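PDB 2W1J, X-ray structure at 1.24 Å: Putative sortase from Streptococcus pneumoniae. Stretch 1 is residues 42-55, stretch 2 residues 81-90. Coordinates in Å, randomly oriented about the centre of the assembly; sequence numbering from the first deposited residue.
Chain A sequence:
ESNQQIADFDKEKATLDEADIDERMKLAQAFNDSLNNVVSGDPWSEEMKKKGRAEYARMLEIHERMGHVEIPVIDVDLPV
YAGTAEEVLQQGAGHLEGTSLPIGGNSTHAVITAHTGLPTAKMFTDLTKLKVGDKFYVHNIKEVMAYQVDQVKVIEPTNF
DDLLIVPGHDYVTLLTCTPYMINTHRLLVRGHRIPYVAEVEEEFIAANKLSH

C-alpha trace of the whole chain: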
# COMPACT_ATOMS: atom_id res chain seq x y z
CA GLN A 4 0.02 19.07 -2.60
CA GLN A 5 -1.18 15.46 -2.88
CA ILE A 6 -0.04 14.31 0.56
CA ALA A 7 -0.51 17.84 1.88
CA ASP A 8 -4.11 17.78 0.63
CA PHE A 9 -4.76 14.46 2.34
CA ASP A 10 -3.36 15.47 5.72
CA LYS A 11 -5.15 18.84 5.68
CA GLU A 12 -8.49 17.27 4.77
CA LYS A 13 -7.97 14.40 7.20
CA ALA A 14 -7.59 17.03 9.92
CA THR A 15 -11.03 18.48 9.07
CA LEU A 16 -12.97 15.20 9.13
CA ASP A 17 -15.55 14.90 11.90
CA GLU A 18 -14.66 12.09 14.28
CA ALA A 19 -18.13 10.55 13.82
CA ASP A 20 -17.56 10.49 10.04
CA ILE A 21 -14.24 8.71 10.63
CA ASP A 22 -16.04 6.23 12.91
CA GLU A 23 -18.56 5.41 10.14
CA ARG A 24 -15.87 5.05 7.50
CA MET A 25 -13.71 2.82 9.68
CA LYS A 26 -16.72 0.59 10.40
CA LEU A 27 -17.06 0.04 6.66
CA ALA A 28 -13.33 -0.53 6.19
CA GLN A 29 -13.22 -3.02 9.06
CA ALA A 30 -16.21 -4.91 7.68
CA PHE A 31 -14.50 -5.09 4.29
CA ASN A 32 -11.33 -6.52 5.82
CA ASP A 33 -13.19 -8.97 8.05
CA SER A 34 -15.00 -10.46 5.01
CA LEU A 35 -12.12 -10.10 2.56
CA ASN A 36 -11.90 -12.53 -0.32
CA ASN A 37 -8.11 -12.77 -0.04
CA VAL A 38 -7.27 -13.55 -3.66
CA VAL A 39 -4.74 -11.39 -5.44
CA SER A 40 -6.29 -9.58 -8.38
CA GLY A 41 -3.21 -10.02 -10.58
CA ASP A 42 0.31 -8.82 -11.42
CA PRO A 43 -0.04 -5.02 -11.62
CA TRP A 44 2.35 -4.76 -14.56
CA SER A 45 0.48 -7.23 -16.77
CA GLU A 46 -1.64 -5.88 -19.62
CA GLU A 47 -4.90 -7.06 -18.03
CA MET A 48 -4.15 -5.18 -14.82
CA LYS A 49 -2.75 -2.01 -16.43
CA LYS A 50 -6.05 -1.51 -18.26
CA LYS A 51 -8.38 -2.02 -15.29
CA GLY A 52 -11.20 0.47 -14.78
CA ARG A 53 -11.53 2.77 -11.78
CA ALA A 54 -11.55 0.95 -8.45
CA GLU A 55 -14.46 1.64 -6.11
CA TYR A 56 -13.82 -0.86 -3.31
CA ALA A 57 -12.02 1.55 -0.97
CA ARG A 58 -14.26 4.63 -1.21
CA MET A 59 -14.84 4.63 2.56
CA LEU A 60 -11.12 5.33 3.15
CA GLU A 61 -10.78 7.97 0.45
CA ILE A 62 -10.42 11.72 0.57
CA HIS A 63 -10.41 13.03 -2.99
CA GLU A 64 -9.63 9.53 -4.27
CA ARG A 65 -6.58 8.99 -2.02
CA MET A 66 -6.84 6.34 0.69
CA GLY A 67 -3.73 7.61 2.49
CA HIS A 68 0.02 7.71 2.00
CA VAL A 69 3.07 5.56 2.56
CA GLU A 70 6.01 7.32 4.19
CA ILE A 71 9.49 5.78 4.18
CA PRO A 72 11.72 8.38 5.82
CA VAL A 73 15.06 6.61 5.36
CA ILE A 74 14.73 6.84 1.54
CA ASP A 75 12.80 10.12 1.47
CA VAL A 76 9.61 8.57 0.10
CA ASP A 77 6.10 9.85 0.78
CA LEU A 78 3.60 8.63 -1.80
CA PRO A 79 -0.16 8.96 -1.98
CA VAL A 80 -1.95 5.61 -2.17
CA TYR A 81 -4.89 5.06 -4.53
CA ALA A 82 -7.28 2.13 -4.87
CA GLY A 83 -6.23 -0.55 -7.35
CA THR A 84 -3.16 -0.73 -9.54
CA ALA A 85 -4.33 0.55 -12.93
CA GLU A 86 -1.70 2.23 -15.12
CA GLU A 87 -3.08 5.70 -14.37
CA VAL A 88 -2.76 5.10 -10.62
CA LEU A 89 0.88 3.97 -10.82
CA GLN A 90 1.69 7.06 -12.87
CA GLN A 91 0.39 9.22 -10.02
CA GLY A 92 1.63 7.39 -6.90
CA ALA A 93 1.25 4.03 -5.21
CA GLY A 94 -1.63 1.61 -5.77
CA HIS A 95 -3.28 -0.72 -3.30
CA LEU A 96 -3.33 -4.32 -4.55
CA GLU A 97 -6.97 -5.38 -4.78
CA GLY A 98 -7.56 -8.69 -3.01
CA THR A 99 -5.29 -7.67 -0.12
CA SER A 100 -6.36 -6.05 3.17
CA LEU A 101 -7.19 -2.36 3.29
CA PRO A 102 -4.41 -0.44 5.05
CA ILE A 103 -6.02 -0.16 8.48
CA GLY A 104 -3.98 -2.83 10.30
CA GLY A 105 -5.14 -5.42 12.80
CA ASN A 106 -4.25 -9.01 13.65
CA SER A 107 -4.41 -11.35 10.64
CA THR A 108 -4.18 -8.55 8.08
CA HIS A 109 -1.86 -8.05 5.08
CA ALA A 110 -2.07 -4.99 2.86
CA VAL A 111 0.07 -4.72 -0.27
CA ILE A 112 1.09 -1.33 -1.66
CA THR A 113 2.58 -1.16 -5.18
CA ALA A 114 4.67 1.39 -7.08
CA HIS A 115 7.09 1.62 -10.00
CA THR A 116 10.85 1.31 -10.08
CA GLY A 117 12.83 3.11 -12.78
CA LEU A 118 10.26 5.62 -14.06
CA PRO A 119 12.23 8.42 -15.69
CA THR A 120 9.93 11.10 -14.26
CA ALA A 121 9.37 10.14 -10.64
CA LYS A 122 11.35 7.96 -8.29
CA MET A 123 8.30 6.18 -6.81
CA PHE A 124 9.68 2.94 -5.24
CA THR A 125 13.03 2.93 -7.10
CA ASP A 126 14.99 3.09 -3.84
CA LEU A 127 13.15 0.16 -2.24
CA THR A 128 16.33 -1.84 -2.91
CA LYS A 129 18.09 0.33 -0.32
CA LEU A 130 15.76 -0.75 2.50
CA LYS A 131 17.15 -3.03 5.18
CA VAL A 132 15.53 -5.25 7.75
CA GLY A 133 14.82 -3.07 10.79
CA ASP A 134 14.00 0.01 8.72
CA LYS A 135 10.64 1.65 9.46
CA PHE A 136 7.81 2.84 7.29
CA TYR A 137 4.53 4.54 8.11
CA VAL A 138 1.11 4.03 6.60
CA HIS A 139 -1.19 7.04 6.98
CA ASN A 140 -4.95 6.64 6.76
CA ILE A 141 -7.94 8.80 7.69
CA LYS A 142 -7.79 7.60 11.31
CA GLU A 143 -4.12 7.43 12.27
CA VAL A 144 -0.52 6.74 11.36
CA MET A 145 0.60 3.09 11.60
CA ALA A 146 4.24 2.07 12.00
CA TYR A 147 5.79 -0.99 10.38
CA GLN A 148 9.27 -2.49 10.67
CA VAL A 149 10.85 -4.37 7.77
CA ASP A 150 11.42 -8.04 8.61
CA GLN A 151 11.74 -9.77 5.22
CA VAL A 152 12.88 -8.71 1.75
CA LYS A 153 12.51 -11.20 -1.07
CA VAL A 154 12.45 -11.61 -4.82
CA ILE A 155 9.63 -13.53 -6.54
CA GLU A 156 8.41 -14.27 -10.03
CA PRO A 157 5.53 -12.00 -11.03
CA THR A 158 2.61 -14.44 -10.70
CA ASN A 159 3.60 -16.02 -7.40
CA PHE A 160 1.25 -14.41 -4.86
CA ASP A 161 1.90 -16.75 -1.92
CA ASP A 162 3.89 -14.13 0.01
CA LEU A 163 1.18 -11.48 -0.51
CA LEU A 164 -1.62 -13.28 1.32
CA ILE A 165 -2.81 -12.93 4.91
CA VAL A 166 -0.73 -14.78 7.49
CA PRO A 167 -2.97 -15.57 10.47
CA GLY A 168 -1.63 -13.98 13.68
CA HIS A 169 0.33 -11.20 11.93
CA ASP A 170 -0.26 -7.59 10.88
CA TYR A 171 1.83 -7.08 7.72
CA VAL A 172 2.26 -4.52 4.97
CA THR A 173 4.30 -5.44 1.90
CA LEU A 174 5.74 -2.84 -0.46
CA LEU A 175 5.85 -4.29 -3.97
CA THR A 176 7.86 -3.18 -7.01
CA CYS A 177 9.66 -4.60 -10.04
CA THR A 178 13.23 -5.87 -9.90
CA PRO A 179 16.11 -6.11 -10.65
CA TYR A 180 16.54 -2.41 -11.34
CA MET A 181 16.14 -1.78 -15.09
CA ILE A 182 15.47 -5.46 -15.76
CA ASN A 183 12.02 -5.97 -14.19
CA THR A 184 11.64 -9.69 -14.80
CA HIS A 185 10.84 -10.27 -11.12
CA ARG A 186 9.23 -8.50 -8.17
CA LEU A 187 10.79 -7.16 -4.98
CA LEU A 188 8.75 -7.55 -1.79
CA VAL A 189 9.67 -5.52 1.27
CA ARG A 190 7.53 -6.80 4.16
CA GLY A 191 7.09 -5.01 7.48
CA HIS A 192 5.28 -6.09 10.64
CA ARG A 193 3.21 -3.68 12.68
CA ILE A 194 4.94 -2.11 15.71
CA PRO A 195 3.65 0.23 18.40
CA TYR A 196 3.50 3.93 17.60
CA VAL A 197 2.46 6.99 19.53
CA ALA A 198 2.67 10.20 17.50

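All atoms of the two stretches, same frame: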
# COMPACT_ATOMS: atom_id res chain seq x y z
N ASP A 42 -0.96 -9.54 -11.37
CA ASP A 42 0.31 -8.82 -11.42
C ASP A 42 0.06 -7.42 -11.97
O ASP A 42 -0.37 -7.29 -13.12
CB ASP A 42 1.31 -9.56 -12.32
CG ASP A 42 2.59 -8.78 -12.56
OD1 ASP A 42 3.04 -8.06 -11.65
OD2 ASP A 42 3.17 -8.93 -13.66
N PRO A 43 0.32 -6.37 -11.18
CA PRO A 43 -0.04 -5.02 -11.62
C PRO A 43 0.54 -4.62 -12.97
O PRO A 43 -0.03 -3.76 -13.65
CB PRO A 43 0.55 -4.14 -10.52
CG PRO A 43 0.45 -4.98 -9.30
CD PRO A 43 0.77 -6.39 -9.77
N TRP A 44 1.67 -5.20 -13.35
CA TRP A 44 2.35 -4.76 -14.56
C TRP A 44 1.94 -5.54 -15.81
O TRP A 44 2.40 -5.25 -16.91
CB TRP A 44 3.87 -4.76 -14.35
CG TRP A 44 4.29 -3.74 -13.33
CD1 TRP A 44 4.61 -2.43 -13.56
CD2 TRP A 44 4.38 -3.92 -11.91
NE1 TRP A 44 4.91 -1.80 -12.38
CE2 TRP A 44 4.79 -2.69 -11.35
CE3 TRP A 44 4.18 -5.01 -11.06
CZ2 TRP A 44 4.98 -2.52 -9.98
CZ3 TRP A 44 4.38 -4.84 -9.70
CH2 TRP A 44 4.77 -3.60 -9.17
N SER A 45 1.03 -6.49 -15.64
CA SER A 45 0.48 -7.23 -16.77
C SER A 45 -0.52 -6.35 -17.53
O SER A 45 -1.08 -5.41 -16.97
CB SER A 45 -0.21 -8.50 -16.29
OG SER A 45 -1.43 -8.21 -15.63
N GLU A 46 -0.74 -6.67 -18.80
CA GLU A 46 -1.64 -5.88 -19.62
C GLU A 46 -3.06 -5.83 -19.06
O GLU A 46 -3.70 -4.78 -19.07
CB GLU A 46 -1.65 -6.39 -21.07
CG GLU A 46 -0.40 -6.03 -21.84
CD GLU A 46 -0.21 -4.54 -21.99
OE1 GLU A 46 -1.17 -3.86 -22.40
OE2 GLU A 46 0.90 -4.04 -21.68
N GLU A 47 -3.54 -6.96 -18.57
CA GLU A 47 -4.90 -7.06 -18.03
C GLU A 47 -5.09 -6.14 -16.83
O GLU A 47 -6.16 -5.57 -16.64
CB GLU A 47 -5.21 -8.51 -17.65
CG GLU A 47 -6.60 -8.72 -17.06
CD GLU A 47 -6.76 -10.08 -16.40
OE1 GLU A 47 -6.03 -11.01 -16.79
OE2 GLU A 47 -7.61 -10.21 -15.49
N MET A 48 -4.05 -5.99 -16.02
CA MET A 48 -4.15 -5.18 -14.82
C MET A 48 -3.93 -3.70 -15.11
O MET A 48 -4.59 -2.84 -14.53
CB MET A 48 -3.18 -5.68 -13.74
CG MET A 48 -3.49 -7.09 -13.27
SD MET A 48 -5.01 -7.17 -12.29
CE MET A 48 -4.48 -6.30 -10.82
N LYS A 49 -3.01 -3.40 -16.03
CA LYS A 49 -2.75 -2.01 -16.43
C LYS A 49 -4.03 -1.33 -16.91
O LYS A 49 -4.22 -0.13 -16.69
CB LYS A 49 -1.69 -1.94 -17.53
CG LYS A 49 -0.27 -2.24 -17.08
CD LYS A 49 0.70 -2.27 -18.26
CE LYS A 49 1.31 -0.90 -18.51
NZ LYS A 49 2.42 -0.59 -17.56
N LYS A 50 -4.90 -2.09 -17.57
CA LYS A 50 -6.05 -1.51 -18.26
C LYS A 50 -7.34 -1.59 -17.45
O LYS A 50 -8.43 -1.36 -17.97
CB LYS A 50 -6.26 -2.19 -19.62
CG LYS A 50 -5.06 -2.13 -20.55
CD LYS A 50 -4.83 -0.73 -21.09
CE LYS A 50 -3.76 -0.72 -22.18
NZ LYS A 50 -2.42 -1.11 -21.66
N LYS A 51 -7.22 -1.91 -16.16
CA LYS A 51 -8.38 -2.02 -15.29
C LYS A 51 -9.10 -0.68 -15.16
O LYS A 51 -8.49 0.38 -15.24
CB LYS A 51 -7.96 -2.53 -13.91
CG LYS A 51 -7.35 -3.92 -13.93
CD LYS A 51 -8.40 -4.95 -14.31
CE LYS A 51 -7.79 -6.34 -14.39
NZ LYS A 51 -8.77 -7.35 -14.86
N GLY A 52 -10.41 -0.74 -14.95
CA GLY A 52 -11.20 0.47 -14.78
C GLY A 52 -10.95 1.07 -13.41
O GLY A 52 -10.13 0.57 -12.64
N ARG A 53 -11.64 2.16 -13.10
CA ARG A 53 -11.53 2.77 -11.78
C ARG A 53 -11.90 1.76 -10.71
O ARG A 53 -12.77 0.91 -10.92
CB ARG A 53 -12.43 4.01 -11.67
CG ARG A 53 -11.92 5.23 -12.43
CD ARG A 53 -12.73 6.47 -12.09
NE ARG A 53 -12.45 7.57 -13.01
CZ ARG A 53 -12.87 8.82 -12.82
NH1 ARG A 53 -13.58 9.13 -11.75
NH2 ARG A 53 -12.58 9.76 -13.71
N ALA A 54 -11.25 1.85 -9.56
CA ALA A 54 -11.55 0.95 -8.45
C ALA A 54 -12.42 1.66 -7.43
O ALA A 54 -12.13 2.79 -7.04
CB ALA A 54 -10.26 0.47 -7.80
N GLU A 55 -13.49 1.00 -6.99
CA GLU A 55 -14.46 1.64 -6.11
C GLU A 55 -14.51 1.00 -4.72
O GLU A 55 -15.28 1.43 -3.87
CB GLU A 55 -15.86 1.59 -6.73
CG GLU A 55 -15.96 2.25 -8.10
CD GLU A 55 -17.38 2.34 -8.62
OE1 GLU A 55 -18.24 2.97 -7.95
OE2 GLU A 55 -17.65 1.80 -9.71
N TYR A 81 -3.58 5.10 -3.89
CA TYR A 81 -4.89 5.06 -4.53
C TYR A 81 -5.39 3.63 -4.58
O TYR A 81 -4.59 2.70 -4.49
CB TYR A 81 -4.81 5.60 -5.96
CG TYR A 81 -4.37 7.04 -6.02
CD1 TYR A 81 -3.02 7.37 -6.11
CD2 TYR A 81 -5.29 8.07 -5.95
CE1 TYR A 81 -2.62 8.69 -6.15
CE2 TYR A 81 -4.89 9.39 -5.98
CZ TYR A 81 -3.56 9.69 -6.07
OH TYR A 81 -3.17 11.02 -6.11
N ALA A 82 -6.70 3.46 -4.73
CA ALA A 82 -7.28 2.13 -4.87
C ALA A 82 -6.89 1.48 -6.20
O ALA A 82 -6.89 2.13 -7.25
CB ALA A 82 -8.79 2.19 -4.73
N GLY A 83 -6.58 0.20 -6.15
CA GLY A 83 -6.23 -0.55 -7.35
C GLY A 83 -4.85 -0.22 -7.88
O GLY A 83 -4.12 0.59 -7.30
N THR A 84 -4.51 -0.83 -9.01
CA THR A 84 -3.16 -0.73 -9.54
C THR A 84 -3.17 -0.46 -11.04
O THR A 84 -2.23 -0.82 -11.75
CB THR A 84 -2.34 -2.01 -9.25
OG1 THR A 84 -3.06 -3.17 -9.68
CG2 THR A 84 -2.04 -2.14 -7.75
N ALA A 85 -4.24 0.17 -11.52
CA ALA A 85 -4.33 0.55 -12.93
C ALA A 85 -3.15 1.44 -13.35
O ALA A 85 -2.54 2.11 -12.52
CB ALA A 85 -5.65 1.25 -13.20
N GLU A 86 -2.86 1.47 -14.65
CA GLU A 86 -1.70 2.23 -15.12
C GLU A 86 -1.74 3.70 -14.71
O GLU A 86 -0.72 4.27 -14.34
CB GLU A 86 -1.49 2.06 -16.63
CG GLU A 86 -2.61 2.60 -17.50
CD GLU A 86 -2.45 2.19 -18.95
OE1 GLU A 86 -1.46 1.51 -19.28
OE2 GLU A 86 -3.33 2.55 -19.76
N GLU A 87 -2.93 4.30 -14.76
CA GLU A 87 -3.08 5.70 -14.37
C GLU A 87 -2.70 5.93 -12.91
O GLU A 87 -2.07 6.94 -12.57
CB GLU A 87 -4.50 6.19 -14.63
CG GLU A 87 -4.91 6.19 -16.10
CD GLU A 87 -5.61 4.91 -16.53
OE1 GLU A 87 -5.34 3.84 -15.94
OE2 GLU A 87 -6.42 4.98 -17.47
N VAL A 88 -3.06 4.99 -12.05
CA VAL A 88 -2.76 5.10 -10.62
C VAL A 88 -1.25 5.06 -10.38
O VAL A 88 -0.70 5.90 -9.67
CB VAL A 88 -3.47 4.00 -9.80
CG1 VAL A 88 -2.77 3.77 -8.46
CG2 VAL A 88 -4.93 4.38 -9.59
N LEU A 89 -0.56 4.11 -11.02
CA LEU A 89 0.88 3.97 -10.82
C LEU A 89 1.68 5.10 -11.45
O LEU A 89 2.85 5.31 -11.13
CB LEU A 89 1.38 2.61 -11.30
CG LEU A 89 0.74 1.41 -10.58
CD1 LEU A 89 1.41 0.11 -10.99
CD2 LEU A 89 0.81 1.57 -9.07
N GLN A 90 1.06 5.86 -12.35
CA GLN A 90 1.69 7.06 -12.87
C GLN A 90 1.64 8.20 -11.86
O GLN A 90 2.48 9.10 -11.87
CB GLN A 90 1.03 7.50 -14.19
CG GLN A 90 1.33 6.56 -15.35
CD GLN A 90 0.67 7.01 -16.64
OE1 GLN A 90 -0.54 7.23 -16.69
NE2 GLN A 90 1.47 7.12 -17.70
O HOH W 1 -0.53 -1.06 -13.93
O HOH W 2 -4.67 -3.03 -11.81
O HOH W 3 -6.61 1.62 -16.73

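What forms the apolar centre? Pro43 and Thr84, both buried, point their CA-to-CB bonds toward the opposing stretch and meet with Pro43 CB 3.8 Å from Thr84 CB. Leu89, on the helix that follows, adds its m,t side chain: its CD1 lies 4.4 Å from Pro43 CB and 4.2 Å from Trp44 NE1, approaching the indole obliquely. The compact proline ring, in a type I turn from Asp42 to Ser45, fits closely here. Met48, m at all three chi angles, curls its flexible thioether chain so that CE reaches within 3.6 Å of Thr84 OG1.

Why are small residues used at the other end? Ala54 CB packs 3.8 Å from Ala82 CB, and the methyl groups let the backbones come near. Gly83 suits this place doubly: its phi is positive, and an ideal CB would sit tightly against Ala54 CB. Ala85 is similarly compact, its CB 3.6 Å from Lys51 O.

How are the backbones joined? One direct hydrogen bond crosses between them, from Glu86 N to Lys49 O at 2.9 Å and nearly straight. Because Glu86 begins a helix, its amide has no acceptor in a preceding turn, and Lys49 O supplies one.

Where does water take over? Water 1 donates to Pro43 O and Thr84 O, each 2.8 Å from its oxygen. Water 2 lies 2.7 Å from both Met48 O and Thr84 OG1, so the threonine hydroxyl finds a polar partner beside its apolar neighbours. Water 3 lies 2.7 Å from both Lys51 O and Glu87 OE1.

What lies at the charged edge? Glu86, chi1 p, has the largest covered area in the contact. Lys50 NZ forms a long salt bridge with Glu86 OE1 at 3.7 Å and a closer one with Glu46 OE1 at 3.1 Å, its long chain bringing one ammonium group to two carboxylates.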